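Local coordinates for G/U mismatch-specific DNA glycosylase (Deinococcus radiodurans, PDB 2C2Q), which is a mismatch-specific member of the uracil-DNA glycosylase superfamily, with an alpha/beta fold built round a central mixed sheet, at residues Gly61-Gln66 with Pro76-Gly81; Thr83-Arg88 with Asp104-Lys109; Thr121-Ala126 with Leu154-Ser159. The protein carries 1 engineered substitution. All coordinates share one frame; numbering follows the deposited sequence.

Interaction 1 of 3, residues Gly61-Gln66 with Pro76-Gly81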
loop_
_atom_site.group_PDB
_atom_site.type_symbol
_atom_site.label_atom_id
_atom_site.label_comp_id
_atom_site.label_asym_id
_atom_site.label_seq_id
_atom_site.Cartn_x
_atom_site.Cartn_y
_atom_site.Cartn_z
ATOM N N GLY A 61 -15.186 -3.832 0.011
ATOM C CA GLY A 61 -15.256 -4.961 -0.932
ATOM C C GLY A 61 -14.014 -5.081 -1.800
ATOM O O GLY A 61 -14.100 -5.434 -2.962
ATOM N N LEU A 62 -12.848 -4.724 -1.270
ATOM C CA LEU A 62 -11.573 -5.081 -1.957
ATOM C C LEU A 62 -11.320 -6.559 -1.741
ATOM O O LEU A 62 -10.730 -7.249 -2.619
ATOM C CB LEU A 62 -10.416 -4.212 -1.438
ATOM C CG LEU A 62 -10.390 -2.785 -1.947
ATOM C CD1 LEU A 62 -9.442 -1.862 -1.170
ATOM C CD2 LEU A 62 -10.104 -2.777 -3.464
ATOM N N THR A 63 -11.758 -7.066 -0.591
ATOM C CA THR A 63 -11.777 -8.497 -0.309
ATOM C C THR A 63 -13.189 -8.937 0.145
ATOM O O THR A 63 -13.924 -8.143 0.744
ATOM C CB THR A 63 -10.700 -8.897 0.749
ATOM O OG1 THR A 63 -11.029 -8.426 2.088
ATOM C CG2 THR A 63 -9.325 -8.305 0.384
ATOM N N PRO A 64 -13.574 -10.184 -0.165
ATOM C CA PRO A 64 -14.895 -10.725 0.222
ATOM C C PRO A 64 -15.042 -11.211 1.661
ATOM O O PRO A 64 -16.167 -11.529 2.081
ATOM C CB PRO A 64 -15.064 -11.925 -0.717
ATOM C CG PRO A 64 -13.645 -12.423 -0.962
ATOM C CD PRO A 64 -12.813 -11.139 -1.007
ATOM N N ARG A 65 -13.931 -11.338 2.389
ATOM C CA ARG A 65 -13.915 -11.748 3.802
ATOM C C ARG A 65 -12.870 -10.855 4.442
ATOM O O ARG A 65 -12.087 -10.267 3.711
ATOM C CB ARG A 65 -13.461 -13.200 3.927
ATOM C CG ARG A 65 -14.608 -14.254 4.039
ATOM C CD ARG A 65 -14.107 -15.736 3.886
ATOM N NE ARG A 65 -12.648 -15.781 3.688
ATOM C CZ ARG A 65 -11.740 -15.884 4.665
ATOM N NH1 ARG A 65 -12.127 -15.993 5.934
ATOM N NH2 ARG A 65 -10.433 -15.887 4.374
ATOM N N GLN A 66 -12.852 -10.735 5.767
ATOM C CA GLN A 66 -11.777 -10.000 6.424
ATOM C C GLN A 66 -10.597 -10.985 6.579
ATOM O O GLN A 66 -10.724 -12.046 7.253
ATOM C CB GLN A 66 -12.205 -9.406 7.780
ATOM C CG GLN A 66 -11.034 -8.800 8.565
ATOM C CD GLN A 66 -11.444 -8.067 9.848
ATOM O OE1 GLN A 66 -12.568 -7.560 9.959
ATOM N NE2 GLN A 66 -10.530 -7.980 10.795
ATOM N N PRO A 76 -3.209 -11.419 -4.117
ATOM C CA PRO A 76 -3.249 -11.413 -5.583
ATOM C C PRO A 76 -4.431 -12.145 -6.217
ATOM O O PRO A 76 -4.768 -11.843 -7.374
ATOM C CB PRO A 76 -1.911 -12.073 -5.999
ATOM C CG PRO A 76 -1.005 -11.737 -4.865
ATOM C CD PRO A 76 -1.879 -11.880 -3.629
ATOM N N GLN A 77 -5.041 -13.067 -5.496
ATOM C CA GLN A 77 -6.210 -13.762 -6.026
ATOM C C GLN A 77 -7.389 -12.748 -6.208
ATOM O O GLN A 77 -8.352 -12.996 -6.931
ATOM C CB GLN A 77 -6.559 -14.956 -5.144
ATOM C CG GLN A 77 -7.282 -14.619 -3.834
ATOM C CD GLN A 77 -7.632 -15.805 -3.042
ATOM O OE1 GLN A 77 -8.052 -16.863 -3.595
ATOM N NE2 GLN A 77 -7.512 -15.667 -1.714
ATOM N N TYR A 78 -7.265 -11.604 -5.557
ATOM C CA TYR A 78 -8.244 -10.504 -5.657
ATOM C C TYR A 78 -7.682 -9.354 -6.465
ATOM O O TYR A 78 -8.280 -8.282 -6.530
ATOM C CB TYR A 78 -8.661 -10.062 -4.223
ATOM C CG TYR A 78 -9.208 -11.205 -3.394
ATOM C CD1 TYR A 78 -10.217 -12.004 -3.888
ATOM C CD2 TYR A 78 -8.726 -11.467 -2.106
ATOM C CE1 TYR A 78 -10.746 -13.061 -3.145
ATOM C CE2 TYR A 78 -9.238 -12.498 -1.371
ATOM C CZ TYR A 78 -10.240 -13.301 -1.895
ATOM O OH TYR A 78 -10.767 -14.325 -1.142
ATOM N N GLY A 79 -6.522 -9.575 -7.083
ATOM C CA GLY A 79 -5.809 -8.569 -7.851
ATOM C C GLY A 79 -5.078 -7.484 -7.052
ATOM O O GLY A 79 -4.692 -6.450 -7.593
ATOM N N LEU A 80 -4.813 -7.778 -5.780
ATOM C CA LEU A 80 -4.142 -6.833 -4.886
ATOM C C LEU A 80 -2.733 -7.342 -4.518
ATOM O O LEU A 80 -2.536 -8.555 -4.356
ATOM C CB LEU A 80 -4.923 -6.645 -3.595
ATOM C CG LEU A 80 -5.930 -5.461 -3.591
ATOM C CD1 LEU A 80 -6.924 -5.621 -4.812
ATOM C CD2 LEU A 80 -6.631 -5.402 -2.271
ATOM N N GLY A 81 -1.817 -6.401 -4.383
ATOM C CA GLY A 81 -0.452 -6.651 -3.859
ATOM C C GLY A 81 -0.075 -5.669 -2.761
ATOM O O GLY A 81 -0.863 -4.755 -2.399
HETATM O O HOH W 1 -10.457 -7.167 -5.303
#

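Interaction 2 of 3, residues Thr83-Arg88 with Asp104-Lys109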
loop_
_atom_site.group_PDB
_atom_site.type_symbol
_atom_site.label_atom_id
_atom_site.label_comp_id
_atom_site.label_asym_id
_atom_site.label_seq_id
_atom_site.Cartn_x
_atom_site.Cartn_y
_atom_site.Cartn_z
ATOM N N THR A 83 3.440 -3.639 -0.721
ATOM C CA THR A 83 4.849 -3.334 -0.355
ATOM C C THR A 83 4.868 -2.110 0.597
ATOM O O THR A 83 3.811 -1.634 0.980
ATOM C CB THR A 83 5.731 -3.115 -1.620
ATOM O OG1 THR A 83 7.106 -2.904 -1.236
ATOM C CG2 THR A 83 5.299 -1.851 -2.420
ATOM N N ASP A 84 6.046 -1.583 0.910
ATOM C CA ASP A 84 6.195 -0.408 1.760
ATOM C C ASP A 84 7.347 0.439 1.256
ATOM O O ASP A 84 8.260 -0.081 0.621
ATOM C CB ASP A 84 6.533 -0.825 3.186
ATOM C CG ASP A 84 5.341 -1.438 3.939
ATOM O OD1 ASP A 84 4.176 -0.951 3.803
ATOM O OD2 ASP A 84 5.501 -2.376 4.761
ATOM N N VAL A 85 7.356 1.702 1.630
ATOM C CA VAL A 85 8.474 2.571 1.220
ATOM C C VAL A 85 9.758 2.151 1.922
ATOM O O VAL A 85 10.857 2.215 1.347
ATOM C CB VAL A 85 8.125 4.054 1.486
ATOM C CG1 VAL A 85 9.238 4.994 0.971
ATOM C CG2 VAL A 85 6.745 4.425 0.846
ATOM N N ALA A 86 9.645 1.741 3.182
ATOM C CA ALA A 86 10.769 1.218 3.964
ATOM C C ALA A 86 10.585 -0.304 4.223
ATOM O O ALA A 86 9.598 -0.727 4.859
ATOM C CB ALA A 86 10.886 1.959 5.251
ATOM N N LYS A 87 11.525 -1.116 3.735
ATOM C CA LYS A 87 11.369 -2.564 3.802
ATOM C C LYS A 87 12.322 -3.273 4.806
ATOM O O LYS A 87 12.133 -4.423 5.120
ATOM C CB LYS A 87 11.603 -3.146 2.424
ATOM C CG LYS A 87 10.465 -2.885 1.438
ATOM C CD LYS A 87 9.096 -3.519 1.874
ATOM C CE LYS A 87 9.217 -5.015 2.109
ATOM N NZ LYS A 87 7.878 -5.728 2.166
ATOM N N ARG A 88 13.398 -2.576 5.178
ATOM C CA ARG A 88 14.449 -3.154 6.026
ATOM C C ARG A 88 14.425 -2.667 7.469
ATOM O O ARG A 88 15.332 -3.036 8.253
ATOM C CB ARG A 88 15.827 -2.777 5.420
ATOM C CG ARG A 88 16.024 -3.349 3.984
ATOM C CD ARG A 88 17.448 -3.112 3.413
ATOM N NE ARG A 88 17.636 -3.717 2.089
ATOM C CZ ARG A 88 17.135 -3.203 0.952
ATOM N NH1 ARG A 88 16.391 -2.098 0.967
ATOM N NH2 ARG A 88 17.387 -3.802 -0.215
ATOM N N ASP A 104 12.882 4.914 -4.326
ATOM C CA ASP A 104 13.602 4.552 -5.536
ATOM C C ASP A 104 13.406 3.075 -5.846
ATOM O O ASP A 104 12.999 2.749 -6.943
ATOM C CB ASP A 104 15.091 4.935 -5.430
ATOM C CG ASP A 104 15.817 4.263 -4.257
ATOM O OD1 ASP A 104 15.297 4.337 -3.101
ATOM O OD2 ASP A 104 16.908 3.645 -4.384
ATOM N N GLU A 105 13.595 2.205 -4.847
ATOM C CA GLU A 105 13.266 0.778 -4.990
ATOM C C GLU A 105 11.783 0.543 -5.257
ATOM O O GLU A 105 11.429 -0.338 -6.035
ATOM C CB GLU A 105 13.732 -0.009 -3.765
ATOM C CG GLU A 105 15.250 -0.115 -3.654
ATOM C CD GLU A 105 15.707 -1.007 -2.536
ATOM O OE1 GLU A 105 15.076 -1.022 -1.446
ATOM O OE2 GLU A 105 16.719 -1.706 -2.749
ATOM N N LEU A 106 10.913 1.337 -4.629
ATOM C CA LEU A 106 9.476 1.247 -4.906
ATOM C C LEU A 106 9.237 1.559 -6.392
ATOM O O LEU A 106 8.531 0.852 -7.068
ATOM C CB LEU A 106 8.689 2.251 -4.043
ATOM C CG LEU A 106 7.195 2.432 -4.316
ATOM C CD1 LEU A 106 6.459 1.082 -4.257
ATOM C CD2 LEU A 106 6.658 3.439 -3.274
ATOM N N ARG A 107 9.824 2.657 -6.855
ATOM C CA ARG A 107 9.571 3.092 -8.231
ATOM C C ARG A 107 10.027 2.053 -9.221
ATOM O O ARG A 107 9.320 1.790 -10.177
ATOM C CB ARG A 107 10.229 4.427 -8.460
ATOM C CG ARG A 107 9.376 5.620 -7.990
ATOM C CD ARG A 107 10.162 6.965 -8.109
ATOM N NE ARG A 107 9.452 8.137 -7.570
ATOM C CZ ARG A 107 8.514 8.833 -8.208
ATOM N NH1 ARG A 107 8.113 8.485 -9.438
ATOM N NH2 ARG A 107 7.941 9.882 -7.603
ATOM N N ARG A 108 11.163 1.416 -8.969
ATOM C CA ARG A 108 11.632 0.313 -9.839
ATOM C C ARG A 108 10.671 -0.870 -9.897
ATOM O O ARG A 108 10.443 -1.445 -10.952
ATOM C CB ARG A 108 12.998 -0.180 -9.417
ATOM C CG ARG A 108 14.079 0.846 -9.661
ATOM C CD ARG A 108 15.410 0.589 -8.893
ATOM N NE ARG A 108 15.982 -0.741 -9.097
ATOM C CZ ARG A 108 16.271 -1.599 -8.116
ATOM N NH1 ARG A 108 16.035 -1.259 -6.843
ATOM N NH2 ARG A 108 16.793 -2.800 -8.400
ATOM N N LYS A 109 10.098 -1.227 -8.743
ATOM C CA LYS A 109 9.102 -2.249 -8.696
ATOM C C LYS A 109 7.839 -1.858 -9.510
ATOM O O LYS A 109 7.240 -2.683 -10.137
ATOM C CB LYS A 109 8.745 -2.557 -7.231
ATOM C CG LYS A 109 9.897 -3.207 -6.446
ATOM C CD LYS A 109 9.608 -3.150 -4.929
ATOM C CE LYS A 109 10.833 -3.470 -4.170
ATOM N NZ LYS A 109 10.619 -3.327 -2.658
HETATM O O HOH W 2 9.116 -1.097 -2.216
HETATM O O HOH W 3 15.658 -4.233 -2.619
#

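Interaction 3 of 3, residues Thr121-Ala126 with Leu154-Ser159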
loop_
_atom_site.group_PDB
_atom_site.type_symbol
_atom_site.label_atom_id
_atom_site.label_comp_id
_atom_site.label_asym_id
_atom_site.label_seq_id
_atom_site.Cartn_x
_atom_site.Cartn_y
_atom_site.Cartn_z
ATOM N N THR A 121 -1.104 4.001 1.634
ATOM C CA THR A 121 -2.056 3.858 2.775
ATOM C C THR A 121 -1.844 4.904 3.866
ATOM O O THR A 121 -2.383 4.779 4.953
ATOM C CB THR A 121 -1.977 2.435 3.381
ATOM O OG1 THR A 121 -0.631 2.232 3.909
ATOM C CG2 THR A 121 -2.162 1.377 2.235
ATOM N N SER A 122 -1.008 5.884 3.590
ATOM C CA SER A 122 -0.915 7.077 4.450
ATOM C C SER A 122 -0.322 8.235 3.659
ATOM O O SER A 122 0.404 8.056 2.684
ATOM C CB SER A 122 -0.047 6.797 5.688
ATOM O OG SER A 122 1.286 6.507 5.260
ATOM N N LYS A 123 -0.643 9.457 4.067
ATOM C CA LYS A 123 0.093 10.596 3.517
ATOM C C LYS A 123 1.618 10.521 3.600
ATOM O O LYS A 123 2.291 10.848 2.636
ATOM C CB LYS A 123 -0.409 11.872 4.192
ATOM C CG LYS A 123 -1.847 12.117 3.867
ATOM C CD LYS A 123 -2.056 13.646 3.880
ATOM C CE LYS A 123 -3.515 13.960 3.676
ATOM N NZ LYS A 123 -3.670 15.457 3.700
ATOM N N ARG A 124 2.168 10.067 4.734
ATOM C CA ARG A 124 3.596 10.015 4.894
ATOM C C ARG A 124 4.336 9.174 3.846
ATOM O O ARG A 124 5.371 9.593 3.327
ATOM C CB ARG A 124 3.922 9.466 6.297
ATOM C CG ARG A 124 5.440 9.456 6.598
ATOM C CD ARG A 124 6.081 10.850 6.504
ATOM N NE ARG A 124 7.560 10.828 6.696
ATOM C CZ ARG A 124 8.201 10.978 7.874
ATOM N NH1 ARG A 124 7.514 11.092 9.005
ATOM N NH2 ARG A 124 9.533 10.959 7.921
ATOM N N GLY A 125 3.832 7.986 3.565
ATOM C CA GLY A 125 4.406 7.167 2.513
ATOM C C GLY A 125 4.352 7.892 1.170
ATOM O O GLY A 125 5.350 7.913 0.452
ATOM N N ALA A 126 3.206 8.499 0.848
ATOM C CA ALA A 126 3.032 9.215 -0.422
ATOM C C ALA A 126 4.022 10.404 -0.467
ATOM O O ALA A 126 4.717 10.623 -1.453
ATOM C CB ALA A 126 1.581 9.692 -0.590
ATOM N N LEU A 154 -2.393 6.760 -9.180
ATOM C CA LEU A 154 -1.729 6.892 -7.860
ATOM C C LEU A 154 -2.765 7.474 -6.904
ATOM O O LEU A 154 -3.497 8.421 -7.242
ATOM C CB LEU A 154 -0.543 7.807 -8.016
ATOM C CG LEU A 154 0.672 7.920 -7.089
ATOM C CD1 LEU A 154 1.684 8.672 -7.899
ATOM C CD2 LEU A 154 0.360 8.644 -5.769
ATOM N N TRP A 155 -2.852 6.911 -5.701
ATOM C CA TRP A 155 -3.924 7.268 -4.781
ATOM C C TRP A 155 -3.262 7.464 -3.438
ATOM O O TRP A 155 -2.195 6.876 -3.156
ATOM C CB TRP A 155 -4.958 6.124 -4.649
ATOM C CG TRP A 155 -6.010 6.061 -5.786
ATOM C CD1 TRP A 155 -5.778 5.917 -7.129
ATOM C CD2 TRP A 155 -7.433 6.130 -5.637
ATOM N NE1 TRP A 155 -6.967 5.861 -7.828
ATOM C CE2 TRP A 155 -8.003 6.012 -6.943
ATOM C CE3 TRP A 155 -8.295 6.293 -4.537
ATOM C CZ2 TRP A 155 -9.400 6.049 -7.167
ATOM C CZ3 TRP A 155 -9.687 6.319 -4.762
ATOM C CH2 TRP A 155 -10.218 6.231 -6.087
ATOM N N VAL A 156 -3.913 8.282 -2.606
ATOM C CA VAL A 156 -3.413 8.531 -1.243
ATOM C C VAL A 156 -4.577 8.301 -0.315
ATOM O O VAL A 156 -5.704 8.760 -0.588
ATOM C CB VAL A 156 -2.801 9.942 -1.094
ATOM C CG1 VAL A 156 -2.429 10.239 0.375
ATOM C CG2 VAL A 156 -1.529 10.121 -1.974
ATOM N N LEU A 157 -4.360 7.504 0.743
ATOM C CA LEU A 157 -5.474 7.081 1.563
ATOM C C LEU A 157 -5.263 7.483 3.002
ATOM O O LEU A 157 -4.129 7.610 3.411
ATOM C CB LEU A 157 -5.704 5.562 1.508
ATOM C CG LEU A 157 -5.859 4.985 0.081
ATOM C CD1 LEU A 157 -5.738 3.402 0.160
ATOM C CD2 LEU A 157 -7.160 5.352 -0.516
ATOM N N PRO A 158 -6.358 7.715 3.755
ATOM C CA PRO A 158 -6.241 8.030 5.201
ATOM C C PRO A 158 -5.657 6.835 5.920
ATOM O O PRO A 158 -6.117 5.712 5.722
ATOM C CB PRO A 158 -7.704 8.276 5.637
ATOM C CG PRO A 158 -8.426 8.707 4.346
ATOM C CD PRO A 158 -7.771 7.731 3.312
ATOM N N SER A 159 -4.642 7.087 6.750
ATOM C CA SER A 159 -4.034 5.984 7.560
ATOM C C SER A 159 -5.064 5.185 8.390
ATOM O O SER A 159 -5.977 5.766 9.010
ATOM C CB SER A 159 -2.888 6.533 8.415
ATOM O OG SER A 159 -2.451 5.551 9.297
HETATM O O HOH W 4 -2.482 9.684 6.501
#

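Interaction 1 of 3, residues Gly61-Gln66 with Pro76-Gly81
Tyr78 lays its ring against Pro64, and the tyrosine side chain carries most of the contact between 61-66 and 76-81. At its root, CB lies 3.8 Å from the carbonyl oxygen Leu62 O. CG is anti to its own carbonyl carbon (chi1 -56°), and beyond it the ring passes Thr63, whose CG2 lies obliquely to it, 4.1 Å from Tyr78 CD2; the two side chains cross at about a right angle. Farther out Pro64 CD lies over one face in a CH-pi contact, 3.7 Å from the Tyr78 ring centroid and 20° off the normal, offset toward the rim at CE1 and CZ. The tip, Tyr78 OH, ends 3.5 Å from Pro64 CG. Gln77 CG covers the centre of the opposite face, which leaves the ring between two aliphatic groups. This packing holds the loop that leaves helix 53-59 through a Schellman motif at Gly61 against the 3-10 turn leading into strand 80-84, an outermost strand of the central sheet. A single water donates one hydrogen bond to Leu62 O and a second to Tyr78 O, bridging the two backbones. Leu62 CB meets Leu80 CD2 at 4.1 Å, and both leucines also touch Leu28 on strand 28-32. Thr63 OG1 turns back into its own loop and donates to Arg65 O at 2.7 Å, nearly in line with the carbonyl bond.

Interaction 2 of 3, residues Thr83-Arg88 with Asp104-Lys109
Strand 80-84, helix 103-113 and strand 117-120 form a beta-alpha-beta crossover that passes over strand 28-32, and Thr83 and Val85 meet Leu106 where the first strand ends against the helix. Leu106 CG stands anti to its backbone N (chi1 172°), and its two methyls fork over the strand end: CD1 lies 3.7 Å from Thr83 CG2, while CD2 comes to 4.2 Å from Val85 CG2. Beside this apolar patch, the extended Lys109 chain brings NZ toward the Thr83 hydroxyl. The two are joined through a water, which accepts from Lys109 NZ at 2.7 Å and donates to Thr83 OG1 at 2.9 Å. Asp20 completes the cluster: its OD2 pairs with Lys109 NZ, and its OD1 with both Lys87 NZ and Thr83 OG1; Lys87 NZ also hydrogen-bonds to Val18 O. Lys87 NZ and Lys109 NZ are 6.0 Å apart, and the shared carboxylate probably offsets their mutual repulsion. At the partly exposed Arg88, a salt bridge runs to Glu105. Arg88 NH1 donates to Glu105 OE1 at 3.0 Å in a nearly straight bond (172°), within the guanidinium plane and on the syn side of the oxygen. The companion bond, from Arg88 NH2 to Glu105 OE2, is weak at 3.4 Å, and the two planes are turned 32° apart. A water also accepts from NH2 and donates weakly to OE2, while Arg88 NE pairs with Glu15, which helps fix the rotation of the guanidinium. Leu106 also rests on Val31 of strand 28-32, and Val85 and Leu106 both touch Thr129 of helix 123-130, so the contact lies where the two helices meet the sheet.

Interaction 3 of 3, residues Thr121-Ala126 with Leu154-Ser159
Thr121 and Ser122 run beside Leu157 and Ser159, and their backbones approach each other directly through C-H···O contacts. Ser159 CA points its hydrogen at Thr121 O, at 3.3 Å and an angle of 153°. In the other direction Ser122 CA approaches Leu157 O at 3.4 Å, more bent, at 130°. The apolar contacts are made by the first turn of helix 123-130. Val156 CG1 is anti to its backbone N (chi1 174°) and meets Lys123 CG at 4.0 Å, the two side chains crossing at about a right angle. Its other methyl, Val156 CG2, presses on Ala126 CB at 3.4 Å, tighter than usual van der Waals contact. Lys123 then carries its charge away from the strand, to Leu137 O and a cation-pi contact with Tyr139. Ser122 CB and Ser159 CB touch at 3.9 Å. Water supplies the polar link: one molecule accepts from Lys123 N at 3.1 Å, just behind the N-cap Ser122, and weakly from Ser159 N. Thr121 OG1 is hydrogen-bonded to Tyr46 OH, and its side chain is about 5 Å from a bound acetate ion, probably from the crystallisation liquor, though such ions often mark pockets. With no direct hydrogen bond between the segments, the start of helix 123-130 is held to the end of strand 153-156 by methyl packing, C-H···O contacts and a shared water, not by continued sheet pairing.

Overall arrangement
All three contacts hang on the same central sheet, and all are largely buried. Interactions 1 and 2 use the two ends of strand 80-84 and lie on opposite sides of the chain's centre, with centres about 21 Å apart. The first fixes a loop by aromatic and proline packing and has its exposed part at Pro64. Interaction 2 joins strand to helix and is the charged one, with a salt bridge at the partly exposed Arg88. Interaction 3, closest to the chain's centre, instead relies on methyl groups and backbone C-H···O contacts. It touches interaction 2 where Val85 CG2 packs on Gly125 O at 3.8 Å, whereas interactions 1 and 3 stay about 7 Å apart at their nearest atoms.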